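Local coordinates for protein lipase (Acinetobacter baumannii, PDB 4OPM) that probably hydrolyses ester bonds of lipids such as triacylglycerols, as a putative lipase of the alpha/beta hydrolase fold, at residues 16-22 against 61-65; 151-157 against 246-252; 181-186 against 273-279; 238-242 against 253-257. All coordinates share one frame; numbering follows the deposited sequence.

Contact 1. Residues 16-22 against 61-65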
loop_
_atom_site.group_PDB
_atom_site.type_symbol
_atom_site.label_atom_id
_atom_site.label_comp_id
_atom_site.label_asym_id
_atom_site.label_seq_id
_atom_site.Cartn_x
_atom_site.Cartn_y
_atom_site.Cartn_z
ATOM N N GLU A 16 1.427 -12.928 13.714
ATOM C CA GLU A 16 2.281 -12.414 12.638
ATOM C C GLU A 16 2.681 -10.962 12.938
ATOM O O GLU A 16 3.838 -10.604 12.739
ATOM C CB GLU A 16 1.631 -12.520 11.254
ATOM C CG GLU A 16 2.670 -12.300 10.158
ATOM C CD GLU A 16 2.153 -12.132 8.742
ATOM O OE1 GLU A 16 1.154 -11.404 8.551
ATOM O OE2 GLU A 16 2.801 -12.673 7.814
ATOM N N ARG A 17 1.723 -10.133 13.435
ATOM C CA ARG A 17 2.019 -8.741 13.804
ATOM C C ARG A 17 3.080 -8.710 14.921
ATOM O O ARG A 17 4.029 -7.920 14.862
ATOM C CB ARG A 17 0.755 -8.000 14.252
ATOM C CG ARG A 17 -0.257 -7.794 13.136
ATOM C CD ARG A 17 -1.624 -7.462 13.732
ATOM N NE ARG A 17 -2.673 -7.600 12.716
ATOM C CZ ARG A 17 -3.953 -7.826 12.981
ATOM N NH1 ARG A 17 -4.365 -7.956 14.239
ATOM N NH2 ARG A 17 -4.829 -7.943 11.995
ATOM N N ASN A 18 2.932 -9.606 15.918
ATOM C CA ASN A 18 3.895 -9.697 17.018
ATOM C C ASN A 18 5.305 -10.049 16.481
ATOM O O ASN A 18 6.287 -9.430 16.888
ATOM C CB ASN A 18 3.442 -10.722 18.053
ATOM C CG ASN A 18 4.265 -10.631 19.310
ATOM O OD1 ASN A 18 5.199 -11.410 19.527
ATOM N ND2 ASN A 18 4.012 -9.608 20.106
ATOM N N TRP A 19 5.386 -11.000 15.538
ATOM C CA TRP A 19 6.634 -11.423 14.893
ATOM C C TRP A 19 7.282 -10.238 14.134
ATOM O O TRP A 19 8.507 -10.136 14.072
ATOM C CB TRP A 19 6.362 -12.614 13.948
ATOM C CG TRP A 19 7.481 -12.912 12.998
ATOM C CD1 TRP A 19 8.610 -13.641 13.252
ATOM C CD2 TRP A 19 7.600 -12.438 11.646
ATOM N NE1 TRP A 19 9.430 -13.641 12.143
ATOM C CE2 TRP A 19 8.822 -12.935 11.136
ATOM C CE3 TRP A 19 6.770 -11.668 10.803
ATOM C CZ2 TRP A 19 9.241 -12.681 9.823
ATOM C CZ3 TRP A 19 7.186 -11.405 9.503
ATOM C CH2 TRP A 19 8.395 -11.928 9.015
ATOM N N ALA A 20 6.448 -9.360 13.550
ATOM C CA ALA A 20 6.896 -8.181 12.821
ATOM C C ALA A 20 7.312 -7.027 13.771
ATOM O O ALA A 20 7.800 -5.995 13.293
ATOM C CB ALA A 20 5.804 -7.716 11.880
ATOM N N GLY A 21 7.114 -7.218 15.084
ATOM C CA GLY A 21 7.404 -6.214 16.105
ATOM C C GLY A 21 6.352 -5.114 16.132
ATOM O O GLY A 21 6.655 -3.962 16.453
ATOM N N LEU A 22 5.098 -5.475 15.786
ATOM C CA LEU A 22 3.974 -4.553 15.732
ATOM C C LEU A 22 2.921 -4.863 16.766
ATOM O O LEU A 22 2.712 -6.031 17.123
ATOM C CB LEU A 22 3.307 -4.626 14.345
ATOM C CG LEU A 22 4.181 -4.312 13.111
ATOM C CD1 LEU A 22 3.498 -4.796 11.830
ATOM C CD2 LEU A 22 4.495 -2.801 13.008
ATOM N N ASN A 61 3.410 -6.653 6.838
ATOM C CA ASN A 61 4.033 -7.353 7.974
ATOM C C ASN A 61 5.415 -7.908 7.674
ATOM O O ASN A 61 6.322 -7.700 8.485
ATOM C CB ASN A 61 3.145 -8.464 8.529
ATOM C CG ASN A 61 1.950 -7.914 9.295
ATOM O OD1 ASN A 61 1.886 -6.714 9.610
ATOM N ND2 ASN A 61 0.971 -8.763 9.581
ATOM N N ARG A 62 5.586 -8.573 6.519
ATOM C CA ARG A 62 6.867 -9.205 6.120
ATOM C C ARG A 62 7.978 -8.170 5.939
ATOM O O ARG A 62 9.121 -8.425 6.315
ATOM C CB ARG A 62 6.689 -10.026 4.832
ATOM C CG ARG A 62 5.730 -11.171 5.010
ATOM C CD ARG A 62 5.615 -12.026 3.776
ATOM N NE ARG A 62 4.521 -12.959 3.983
ATOM C CZ ARG A 62 4.594 -14.276 3.843
ATOM N NH1 ARG A 62 5.711 -14.844 3.406
ATOM N NH2 ARG A 62 3.540 -15.032 4.113
ATOM N N VAL A 63 7.639 -7.005 5.375
ATOM C CA VAL A 63 8.593 -5.914 5.190
ATOM C C VAL A 63 8.806 -5.210 6.545
ATOM O O VAL A 63 9.954 -4.948 6.936
ATOM C CB VAL A 63 8.106 -4.927 4.088
ATOM C CG1 VAL A 63 8.860 -3.598 4.148
ATOM C CG2 VAL A 63 8.226 -5.554 2.696
ATOM N N ALA A 64 7.696 -4.875 7.254
ATOM C CA ALA A 64 7.775 -4.157 8.537
ATOM C C ALA A 64 8.665 -4.896 9.545
ATOM O O ALA A 64 9.375 -4.259 10.313
ATOM C CB ALA A 64 6.387 -3.950 9.127
ATOM N N HIS A 65 8.656 -6.240 9.511
ATOM C CA HIS A 65 9.495 -7.073 10.391
ATOM C C HIS A 65 10.969 -6.585 10.403
ATOM O O HIS A 65 11.621 -6.651 11.440
ATOM C CB HIS A 65 9.429 -8.532 9.918
ATOM C CG HIS A 65 10.406 -9.448 10.589
ATOM N ND1 HIS A 65 10.173 -9.945 11.853
ATOM C CD2 HIS A 65 11.575 -9.955 10.123
ATOM C CE1 HIS A 65 11.200 -10.736 12.125
ATOM N NE2 HIS A 65 12.079 -10.759 11.119
HETATM O O HOH W 1 2.082 -12.780 5.273
#

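Contact 2. Residues 151-157 against 246-252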
loop_
_atom_site.group_PDB
_atom_site.type_symbol
_atom_site.label_atom_id
_atom_site.label_comp_id
_atom_site.label_asym_id
_atom_site.label_seq_id
_atom_site.Cartn_x
_atom_site.Cartn_y
_atom_site.Cartn_z
ATOM N N SER A 151 2.646 5.502 -20.609
ATOM C CA SER A 151 3.230 4.200 -20.956
ATOM C C SER A 151 2.342 3.022 -20.501
ATOM O O SER A 151 2.742 1.862 -20.657
ATOM C CB SER A 151 4.647 4.075 -20.395
ATOM O OG SER A 151 4.654 4.035 -18.979
ATOM N N ALA A 152 1.110 3.333 -19.993
ATOM C CA ALA A 152 0.126 2.342 -19.550
ATOM C C ALA A 152 -0.144 1.339 -20.664
ATOM O O ALA A 152 -0.402 1.737 -21.812
ATOM C CB ALA A 152 -1.166 3.037 -19.154
ATOM N N ASN A 153 -0.046 0.045 -20.345
ATOM C CA ASN A 153 -0.243 -0.992 -21.355
ATOM C C ASN A 153 -0.876 -2.254 -20.746
ATOM O O ASN A 153 -0.513 -3.376 -21.103
ATOM C CB ASN A 153 1.087 -1.310 -22.079
ATOM C CG ASN A 153 0.935 -2.059 -23.382
ATOM O OD1 ASN A 153 -0.092 -1.975 -24.073
ATOM N ND2 ASN A 153 1.954 -2.834 -23.726
ATOM N N THR A 154 -1.801 -2.070 -19.791
ATOM C CA THR A 154 -2.580 -3.175 -19.246
ATOM C C THR A 154 -4.042 -2.822 -19.421
ATOM O O THR A 154 -4.369 -1.636 -19.519
ATOM C CB THR A 154 -2.271 -3.486 -17.776
ATOM O OG1 THR A 154 -2.771 -2.425 -16.962
ATOM C CG2 THR A 154 -0.804 -3.793 -17.508
ATOM N N ILE A 155 -4.919 -3.832 -19.408
ATOM C CA ILE A 155 -6.358 -3.629 -19.555
ATOM C C ILE A 155 -6.916 -2.824 -18.348
ATOM O O ILE A 155 -7.849 -2.041 -18.527
ATOM C CB ILE A 155 -7.080 -4.997 -19.771
ATOM C CG1 ILE A 155 -8.465 -4.834 -20.403
ATOM C CG2 ILE A 155 -7.118 -5.879 -18.507
ATOM C CD1 ILE A 155 -8.492 -4.448 -21.919
ATOM N N TYR A 156 -6.329 -2.989 -17.137
ATOM C CA TYR A 156 -6.791 -2.296 -15.925
ATOM C C TYR A 156 -6.514 -0.798 -15.979
ATOM O O TYR A 156 -7.327 -0.019 -15.480
ATOM C CB TYR A 156 -6.157 -2.916 -14.666
ATOM C CG TYR A 156 -6.298 -4.421 -14.654
ATOM C CD1 TYR A 156 -7.528 -5.022 -14.395
ATOM C CD2 TYR A 156 -5.230 -5.244 -14.994
ATOM C CE1 TYR A 156 -7.683 -6.406 -14.445
ATOM C CE2 TYR A 156 -5.369 -6.632 -15.038
ATOM C CZ TYR A 156 -6.600 -7.208 -14.757
ATOM O OH TYR A 156 -6.784 -8.568 -14.812
ATOM N N LEU A 157 -5.376 -0.396 -16.567
ATOM C CA LEU A 157 -5.021 1.023 -16.677
ATOM C C LEU A 157 -5.769 1.683 -17.845
ATOM O O LEU A 157 -6.195 2.835 -17.727
ATOM C CB LEU A 157 -3.492 1.211 -16.852
ATOM C CG LEU A 157 -2.580 0.817 -15.672
ATOM C CD1 LEU A 157 -1.113 0.847 -16.100
ATOM C CD2 LEU A 157 -2.790 1.748 -14.462
ATOM N N LYS A 246 1.211 -7.723 -13.824
ATOM C CA LYS A 246 0.101 -7.798 -14.798
ATOM C C LYS A 246 -0.897 -6.657 -14.646
ATOM O O LYS A 246 -1.718 -6.430 -15.543
ATOM C CB LYS A 246 -0.670 -9.118 -14.594
ATOM C CG LYS A 246 0.088 -10.362 -15.051
ATOM C CD LYS A 246 -0.694 -11.605 -14.655
ATOM C CE LYS A 246 -0.019 -12.853 -15.153
ATOM N NZ LYS A 246 -0.658 -14.072 -14.584
ATOM N N ILE A 247 -0.882 -5.990 -13.485
ATOM C CA ILE A 247 -1.838 -4.936 -13.145
ATOM C C ILE A 247 -1.353 -3.594 -13.685
ATOM O O ILE A 247 -2.118 -2.885 -14.335
ATOM C CB ILE A 247 -2.104 -4.896 -11.603
ATOM C CG1 ILE A 247 -2.435 -6.313 -11.023
ATOM C CG2 ILE A 247 -3.192 -3.866 -11.240
ATOM C CD1 ILE A 247 -3.600 -7.077 -11.697
ATOM N N ILE A 248 -0.105 -3.230 -13.361
ATOM C CA ILE A 248 0.554 -1.992 -13.782
ATOM C C ILE A 248 1.869 -2.425 -14.419
ATOM O O ILE A 248 2.774 -2.879 -13.707
ATOM C CB ILE A 248 0.723 -0.981 -12.609
ATOM C CG1 ILE A 248 -0.607 -0.814 -11.795
ATOM C CG2 ILE A 248 1.215 0.371 -13.141
ATOM C CD1 ILE A 248 -0.505 -0.007 -10.515
ATOM N N ASN A 249 1.959 -2.331 -15.761
ATOM C CA ASN A 249 3.119 -2.808 -16.523
ATOM C C ASN A 249 4.404 -2.084 -16.117
ATOM O O ASN A 249 4.400 -0.871 -15.888
ATOM C CB ASN A 249 2.890 -2.708 -18.033
ATOM C CG ASN A 249 2.467 -1.343 -18.498
ATOM O OD1 ASN A 249 1.400 -0.835 -18.120
ATOM N ND2 ASN A 249 3.281 -0.735 -19.343
ATOM N N VAL A 250 5.510 -2.848 -16.087
ATOM C CA VAL A 250 6.839 -2.438 -15.639
ATOM C C VAL A 250 7.358 -1.140 -16.335
ATOM O O VAL A 250 8.096 -0.393 -15.695
ATOM C CB VAL A 250 7.848 -3.622 -15.753
ATOM C CG1 VAL A 250 8.127 -4.006 -17.210
ATOM C CG2 VAL A 250 9.145 -3.332 -14.993
ATOM N N GLU A 251 6.954 -0.851 -17.592
ATOM C CA GLU A 251 7.404 0.360 -18.319
ATOM C C GLU A 251 7.076 1.650 -17.564
ATOM O O GLU A 251 7.789 2.648 -17.678
ATOM C CB GLU A 251 6.771 0.428 -19.726
ATOM C CG GLU A 251 7.341 -0.609 -20.688
ATOM C CD GLU A 251 6.863 -2.040 -20.522
ATOM O OE1 GLU A 251 5.824 -2.272 -19.857
ATOM O OE2 GLU A 251 7.553 -2.941 -21.050
ATOM N N VAL A 252 6.010 1.598 -16.774
ATOM C CA VAL A 252 5.516 2.689 -15.943
ATOM C C VAL A 252 6.596 3.102 -14.900
ATOM O O VAL A 252 6.671 4.284 -14.577
ATOM C CB VAL A 252 4.186 2.213 -15.310
ATOM C CG1 VAL A 252 3.894 2.881 -13.985
ATOM C CG2 VAL A 252 3.033 2.354 -16.303
#

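Contact 3. Residues 181-186 against 273-279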
loop_
_atom_site.group_PDB
_atom_site.type_symbol
_atom_site.label_atom_id
_atom_site.label_comp_id
_atom_site.label_asym_id
_atom_site.label_seq_id
_atom_site.Cartn_x
_atom_site.Cartn_y
_atom_site.Cartn_z
ATOM N N THR A 181 -2.313 -10.842 -9.452
ATOM C CA THR A 181 -1.512 -9.872 -8.709
ATOM C C THR A 181 -0.129 -10.377 -8.301
ATOM O O THR A 181 0.683 -9.575 -7.853
ATOM C CB THR A 181 -2.273 -9.398 -7.453
ATOM O OG1 THR A 181 -2.527 -10.516 -6.599
ATOM C CG2 THR A 181 -3.566 -8.706 -7.799
HETATM N N MSE A 182 0.118 -11.691 -8.366
HETATM C CA MSE A 182 1.421 -12.199 -7.951
HETATM C C MSE A 182 1.979 -13.214 -8.932
HETATM O O MSE A 182 1.228 -14.000 -9.509
HETATM C CB MSE A 182 1.348 -12.816 -6.538
HETATM C CG MSE A 182 0.981 -11.787 -5.478
HETATM SE SE MSE A 182 1.175 -12.490 -3.694
HETATM C CE MSE A 182 -0.192 -13.422 -3.665
ATOM N N PHE A 183 3.306 -13.184 -9.110
ATOM C CA PHE A 183 4.037 -14.140 -9.943
ATOM C C PHE A 183 4.696 -15.190 -9.037
ATOM O O PHE A 183 4.751 -16.374 -9.380
ATOM C CB PHE A 183 5.091 -13.430 -10.802
ATOM C CG PHE A 183 5.691 -14.338 -11.857
ATOM C CD1 PHE A 183 5.061 -14.511 -13.087
ATOM C CD2 PHE A 183 6.877 -15.023 -11.617
ATOM C CE1 PHE A 183 5.627 -15.328 -14.077
ATOM C CE2 PHE A 183 7.438 -15.853 -12.603
ATOM C CZ PHE A 183 6.807 -16.005 -13.817
ATOM N N ASN A 184 5.178 -14.740 -7.859
ATOM C CA ASN A 184 5.829 -15.612 -6.876
ATOM C C ASN A 184 5.063 -15.526 -5.549
ATOM O O ASN A 184 5.606 -15.001 -4.577
ATOM C CB ASN A 184 7.293 -15.202 -6.724
ATOM C CG ASN A 184 8.053 -16.127 -5.819
ATOM O OD1 ASN A 184 7.918 -17.344 -5.914
ATOM N ND2 ASN A 184 8.779 -15.559 -4.863
ATOM N N PRO A 185 3.767 -15.947 -5.481
ATOM C CA PRO A 185 3.037 -15.806 -4.216
ATOM C C PRO A 185 3.717 -16.571 -3.084
ATOM O O PRO A 185 4.328 -17.612 -3.339
ATOM C CB PRO A 185 1.657 -16.404 -4.534
ATOM C CG PRO A 185 1.913 -17.336 -5.698
ATOM C CD PRO A 185 2.925 -16.605 -6.505
ATOM N N PRO A 186 3.624 -16.082 -1.833
ATOM C CA PRO A 186 4.242 -16.820 -0.720
ATOM C C PRO A 186 3.415 -18.061 -0.371
ATOM O O PRO A 186 2.337 -18.280 -0.940
ATOM C CB PRO A 186 4.212 -15.791 0.415
ATOM C CG PRO A 186 2.937 -15.019 0.158
ATOM C CD PRO A 186 2.943 -14.858 -1.355
ATOM N N GLY A 273 5.627 -10.277 -9.370
ATOM C CA GLY A 273 4.459 -9.615 -9.935
ATOM C C GLY A 273 4.170 -8.274 -9.288
ATOM O O GLY A 273 5.083 -7.540 -8.892
ATOM N N HIS A 274 2.887 -7.970 -9.145
ATOM C CA HIS A 274 2.415 -6.680 -8.616
ATOM C C HIS A 274 2.624 -6.492 -7.101
ATOM O O HIS A 274 2.495 -5.353 -6.634
ATOM C CB HIS A 274 0.907 -6.549 -8.942
ATOM C CG HIS A 274 0.292 -5.241 -8.580
ATOM N ND1 HIS A 274 0.725 -4.048 -9.151
ATOM C CD2 HIS A 274 -0.725 -4.976 -7.730
ATOM C CE1 HIS A 274 -0.033 -3.105 -8.618
ATOM N NE2 HIS A 274 -0.922 -3.616 -7.766
HETATM N N MSE A 275 2.967 -7.564 -6.334
HETATM C CA MSE A 275 3.086 -7.437 -4.876
HETATM C C MSE A 275 4.481 -7.862 -4.334
HETATM O O MSE A 275 4.586 -8.801 -3.526
HETATM C CB MSE A 275 1.956 -8.250 -4.208
HETATM C CG MSE A 275 1.633 -7.796 -2.825
HETATM SE SE MSE A 275 -0.266 -8.049 -2.532
HETATM C CE MSE A 275 -0.364 -6.982 -0.948
ATOM N N PRO A 276 5.572 -7.108 -4.660
ATOM C CA PRO A 276 6.901 -7.465 -4.108
ATOM C C PRO A 276 6.969 -7.516 -2.575
ATOM O O PRO A 276 7.773 -8.273 -2.038
ATOM C CB PRO A 276 7.799 -6.334 -4.614
ATOM C CG PRO A 276 7.156 -5.876 -5.880
ATOM C CD PRO A 276 5.682 -5.946 -5.573
ATOM N N ILE A 277 6.136 -6.716 -1.868
ATOM C CA ILE A 277 6.135 -6.678 -0.398
ATOM C C ILE A 277 5.744 -8.048 0.214
ATOM O O ILE A 277 6.125 -8.330 1.358
ATOM C CB ILE A 277 5.295 -5.523 0.164
ATOM C CG1 ILE A 277 3.789 -5.665 -0.190
ATOM C CG2 ILE A 277 5.888 -4.172 -0.323
ATOM C CD1 ILE A 277 2.845 -4.662 0.544
ATOM N N LEU A 278 5.018 -8.893 -0.543
ATOM C CA LEU A 278 4.668 -10.256 -0.091
ATOM C C LEU A 278 5.401 -11.328 -0.905
ATOM O O LEU A 278 5.598 -12.433 -0.401
ATOM C CB LEU A 278 3.149 -10.503 -0.168
ATOM C CG LEU A 278 2.257 -9.753 0.854
ATOM C CD1 LEU A 278 0.804 -10.164 0.679
ATOM C CD2 LEU A 278 2.661 -10.049 2.282
ATOM N N GLU A 279 5.823 -11.007 -2.146
ATOM C CA GLU A 279 6.501 -11.999 -3.006
ATOM C C GLU A 279 8.026 -12.041 -2.809
ATOM O O GLU A 279 8.655 -13.048 -3.151
ATOM C CB GLU A 279 6.244 -11.681 -4.484
ATOM C CG GLU A 279 4.786 -11.741 -4.925
ATOM C CD GLU A 279 4.608 -11.314 -6.374
ATOM O OE1 GLU A 279 5.129 -12.019 -7.270
ATOM O OE2 GLU A 279 3.998 -10.242 -6.610
HETATM O O HOH W 2 7.088 -15.626 -2.331
#

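Contact 4. Residues 238-242 against 253-257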
loop_
_atom_site.group_PDB
_atom_site.type_symbol
_atom_site.label_atom_id
_atom_site.label_comp_id
_atom_site.label_asym_id
_atom_site.label_seq_id
_atom_site.Cartn_x
_atom_site.Cartn_y
_atom_site.Cartn_z
ATOM N N LEU A 238 12.367 6.295 -4.130
ATOM C CA LEU A 238 12.790 4.962 -4.495
ATOM C C LEU A 238 11.612 4.298 -5.199
ATOM O O LEU A 238 10.483 4.366 -4.704
ATOM C CB LEU A 238 13.243 4.160 -3.257
ATOM C CG LEU A 238 13.738 2.723 -3.506
ATOM C CD1 LEU A 238 15.014 2.714 -4.369
ATOM C CD2 LEU A 238 14.002 2.007 -2.191
ATOM N N ILE A 239 11.868 3.694 -6.359
ATOM C CA ILE A 239 10.828 3.015 -7.144
ATOM C C ILE A 239 11.211 1.569 -7.247
ATOM O O ILE A 239 12.328 1.267 -7.658
ATOM C CB ILE A 239 10.659 3.657 -8.560
ATOM C CG1 ILE A 239 10.306 5.162 -8.480
ATOM C CG2 ILE A 239 9.641 2.889 -9.441
ATOM C CD1 ILE A 239 10.731 5.955 -9.741
ATOM N N LEU A 240 10.280 0.672 -6.934
ATOM C CA LEU A 240 10.541 -0.761 -7.051
ATOM C C LEU A 240 9.349 -1.420 -7.741
ATOM O O LEU A 240 8.203 -1.099 -7.447
ATOM C CB LEU A 240 10.841 -1.396 -5.681
ATOM C CG LEU A 240 11.337 -2.841 -5.708
ATOM C CD1 LEU A 240 12.345 -3.098 -4.597
ATOM C CD2 LEU A 240 10.166 -3.826 -5.604
ATOM N N TRP A 241 9.635 -2.321 -8.694
ATOM C CA TRP A 241 8.604 -3.006 -9.455
ATOM C C TRP A 241 8.865 -4.487 -9.565
ATOM O O TRP A 241 10.015 -4.927 -9.533
ATOM C CB TRP A 241 8.585 -2.448 -10.898
ATOM C CG TRP A 241 7.228 -2.030 -11.374
ATOM C CD1 TRP A 241 6.337 -2.773 -12.103
ATOM C CD2 TRP A 241 6.581 -0.794 -11.084
ATOM N NE1 TRP A 241 5.181 -2.050 -12.311
ATOM C CE2 TRP A 241 5.304 -0.833 -11.692
ATOM C CE3 TRP A 241 6.952 0.351 -10.351
ATOM C CZ2 TRP A 241 4.413 0.247 -11.622
ATOM C CZ3 TRP A 241 6.070 1.424 -10.296
ATOM C CH2 TRP A 241 4.803 1.349 -10.886
ATOM N N GLY A 242 7.799 -5.228 -9.819
ATOM C CA GLY A 242 7.907 -6.626 -10.187
ATOM C C GLY A 242 7.893 -6.650 -11.702
ATOM O O GLY A 242 6.992 -6.073 -12.321
ATOM N N ALA A 253 7.432 2.150 -14.407
ATOM C CA ALA A 253 8.524 2.457 -13.451
ATOM C C ALA A 253 9.476 3.536 -14.032
ATOM O O ALA A 253 9.872 4.468 -13.318
ATOM C CB ALA A 253 9.307 1.195 -13.103
ATOM N N ASN A 254 9.807 3.424 -15.332
ATOM C CA ASN A 254 10.681 4.398 -16.004
ATOM C C ASN A 254 9.963 5.725 -16.192
ATOM O O ASN A 254 10.594 6.766 -16.086
ATOM C CB ASN A 254 11.211 3.878 -17.344
ATOM C CG ASN A 254 12.312 2.860 -17.192
ATOM O OD1 ASN A 254 12.413 1.909 -17.976
ATOM N ND2 ASN A 254 13.149 3.008 -16.163
ATOM N N GLU A 255 8.645 5.695 -16.435
ATOM C CA GLU A 255 7.877 6.927 -16.563
ATOM C C GLU A 255 7.879 7.690 -15.209
ATOM O O GLU A 255 8.161 8.894 -15.190
ATOM C CB GLU A 255 6.457 6.629 -17.033
ATOM C CG GLU A 255 5.697 7.891 -17.392
ATOM C CD GLU A 255 4.317 7.688 -17.977
ATOM O OE1 GLU A 255 4.001 6.560 -18.412
ATOM O OE2 GLU A 255 3.559 8.681 -18.037
ATOM N N LEU A 256 7.655 6.978 -14.075
ATOM C CA LEU A 256 7.700 7.596 -12.744
ATOM C C LEU A 256 9.074 8.217 -12.484
ATOM O O LEU A 256 9.140 9.345 -11.991
ATOM C CB LEU A 256 7.358 6.590 -11.627
ATOM C CG LEU A 256 5.888 6.277 -11.412
ATOM C CD1 LEU A 256 5.726 5.035 -10.527
ATOM C CD2 LEU A 256 5.128 7.484 -10.804
ATOM N N LYS A 257 10.156 7.515 -12.886
ATOM C CA LYS A 257 11.527 7.995 -12.766
ATOM C C LYS A 257 11.688 9.319 -13.544
ATOM O O LYS A 257 12.243 10.267 -13.000
ATOM C CB LYS A 257 12.531 6.927 -13.266
ATOM C CG LYS A 257 13.981 7.425 -13.495
ATOM C CD LYS A 257 14.671 7.774 -12.192
ATOM C CE LYS A 257 16.136 8.073 -12.359
ATOM N NZ LYS A 257 16.357 9.450 -12.863
#

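Contact 1. Residues 16-22 against 61-65
The C-terminal end of helix 9-19 meets the short helix 61-64 here, with Trp19 laid over His65. The six-membered ring of Trp19 and the imidazole form an offset stack, centroids 3.8 Å apart and planes within 6° of each other. His65 CB also sits over the same tryptophan ring in a CH-pi contact. Trp19 CG lies opposite the backbone N (chi1 166°), beside the carbonyl carbon, so ring and carbonyl both meet the imidazole. His65 ND1 donates a hydrogen bond to Trp19 O at 2.8 Å. That oxygen lies in the ring plane of His65, but the donor stands above the carbonyl plane. ND1 therefore carries a hydrogen. Helix 9-19 ends in a Schellman motif, with Gly21 at positive phi, and the chain then turns into the edge strand 22-29. One turn back, Glu16 OE1 accepts from Asn61 ND2 at 2.8 Å, nearly straight at 171°. The oxygen is met from above its carboxylate plane. Asn61 ND2 also bonds to Asp58, which forms a salt bridge with Arg17. Glu16 OE2 accepts a hydrogen bond from a water at 2.6 Å, and the same water accepts from Arg62 NE. Farther along the chain, Leu22 CD1 packs on Ala64 CB at 4.0 Å.

Contact 2. Residues 151-157 against 246-252
Ser151 touches Asn249 and Val252 at the start of the contact. Its carbonyl oxygen accepts from Asn249 ND2 at 3.0 Å, almost straight at 171° and in the amide plane of Asn249. Its hydroxyl lies against Val252 CA and CG2, and bonds to Glu255 further along helix 251-259. Asn153 N then donates to Asn249 OD1 at 2.8 Å, from above the amide plane. Asn249 thus bridges two backbone groups of the facing loop. Its CG sits between the backbone N and the carbonyl carbon, chi1 53°, which turns the amide toward that loop. Thr154 is the N-cap of helix 155-158. Its OG1 donates to Ile247 O at 2.7 Å and accepts a weak capping bond from Leu157 N. Its CG2 rests on Lys246 O, 3.4 Å away. Tyr156 places CE2 3.8 Å from Ile247 CD1, while Lys246 O lies at the ring edge. Leu157 CD1 meets Ile248 CG2 at 3.8 Å, the two side chains crossing at about a right angle. The second hydrogen of Asn249 ND2 goes to Glu251 OE1 at 3.0 Å. Both amide hydrogens are used, which fixes the amide flip. The bonds to Ser151 O and Asn153 N tie the loop after the putative triad residue Asp245 to the loop before helix 155-158.

Contact 3. Residues 181-186 against 273-279
Glu279 brings its carboxylate to the backbone N-H groups of Phe183 and Asn184. Its OE1 accepts from Phe183 N and from Asn184 N, each at 2.8 Å. The bond from Asn184 is nearly straight at 173° and comes on the anti side. Phe183 N instead stands above the carboxylate plane. A third donor, Gly273 N, reaches the same oxygen at 2.8 Å on the syn side. Three N-H groups thus grip one buried oxygen, an environment that would probably favour the charged carboxylate. Glu279 OE2 accepts from Met275 N at 2.9 Å, nearly along its C-O axis. Glu279 CG lies opposite the carbonyl carbon (chi1 -62°) and the chain is extended beyond it, which takes the carboxylate back to Met275 N and Gly273 N, ahead of helix 276-279. Selenomethionine Met182 covers it, with CB 3.6 Å from Glu279 CD. Farther out, Met182 CG packs on Met275 CB.

The loop that carries His274 is the one where alpha/beta hydrolases place the catalytic histidine. His274 ND1 bonds to Asp245 and NE2 to Ser120, consistent with a Ser-His-Asp triad. Thr181 O lies 3.2 Å from His274 CB and accepts a weak bond from His274 N. Gly273 CA lies 4.5 Å from Met182 CA, a close approach of the two backbones.

At the outer end, Asn184 ND2 makes a weak bond to Glu279 O. A water donates to Asn184 O at 2.8 Å and also to Glu279 O. Pro186 lies over Leu278 O, and its ring also touches Arg62 of helix 61-64.

Contact 4. Residues 238-242 against 253-257
Ala253 rests on Trp241 and Ile239, where helix 251-259 covers strand 237-242. Its CB stands 3.5 Å above one face of the indole, offset toward the rim, and lies 3.7 Å from Trp241 CE3. The same methyl is 4.0 Å from Ile239 CG2, so it touches both side chains of the strand. Leu256 follows on the next turn. Its CD1 approaches Trp241 CZ3 at 3.6 Å, and the two side chains cross at about a right angle. Leu256 CB meets Ile239 CD1 at 3.9 Å. Ile239 CD1 also comes within 3.6 Å of Lys257 N and touches Lys257 CB. Ile239 CG1 points anti to the carbonyl carbon, chi1 -58°, and with an extended chi2 this brings CD1 to the helix backbone. No hydrogen bond crosses the contact, which is apolar and largely buried. The indole N-H of Trp241 is instead bonded to Ile248 O. Strand and helix run antiparallel, their axes at 171° and 9.1 Å apart at the closest. They form the first two elements of a beta-alpha-beta unit that returns to strand 267-269, while strand 137-143 flanks 237-242 on its other side.

Contact 1 comes first along the chain and lies apart from contact 2, about 30 Å centre to centre, on opposite sides of the chain's centre. Contact 3 stands between them. Its centre is about 18 Å from that of contact 1, where Arg62 and Val63 pack on Pro186, Ile277 and Leu278. It is about 16 Å from the centre of contact 2, where Ile247 and Ile248 touch His274. Contacts 2 and 4 share helix 251-259, and their segments alternate in sequence. Both segments of contact 4 fall between the two of contact 3, and Pro276 packs on Leu240. Contact 3 holds His274 of the putative triad, contact 2 packs against it, and contact 4 holds the strand that leads to Asp245. Contact 1 joins the N-terminal helix to the fold.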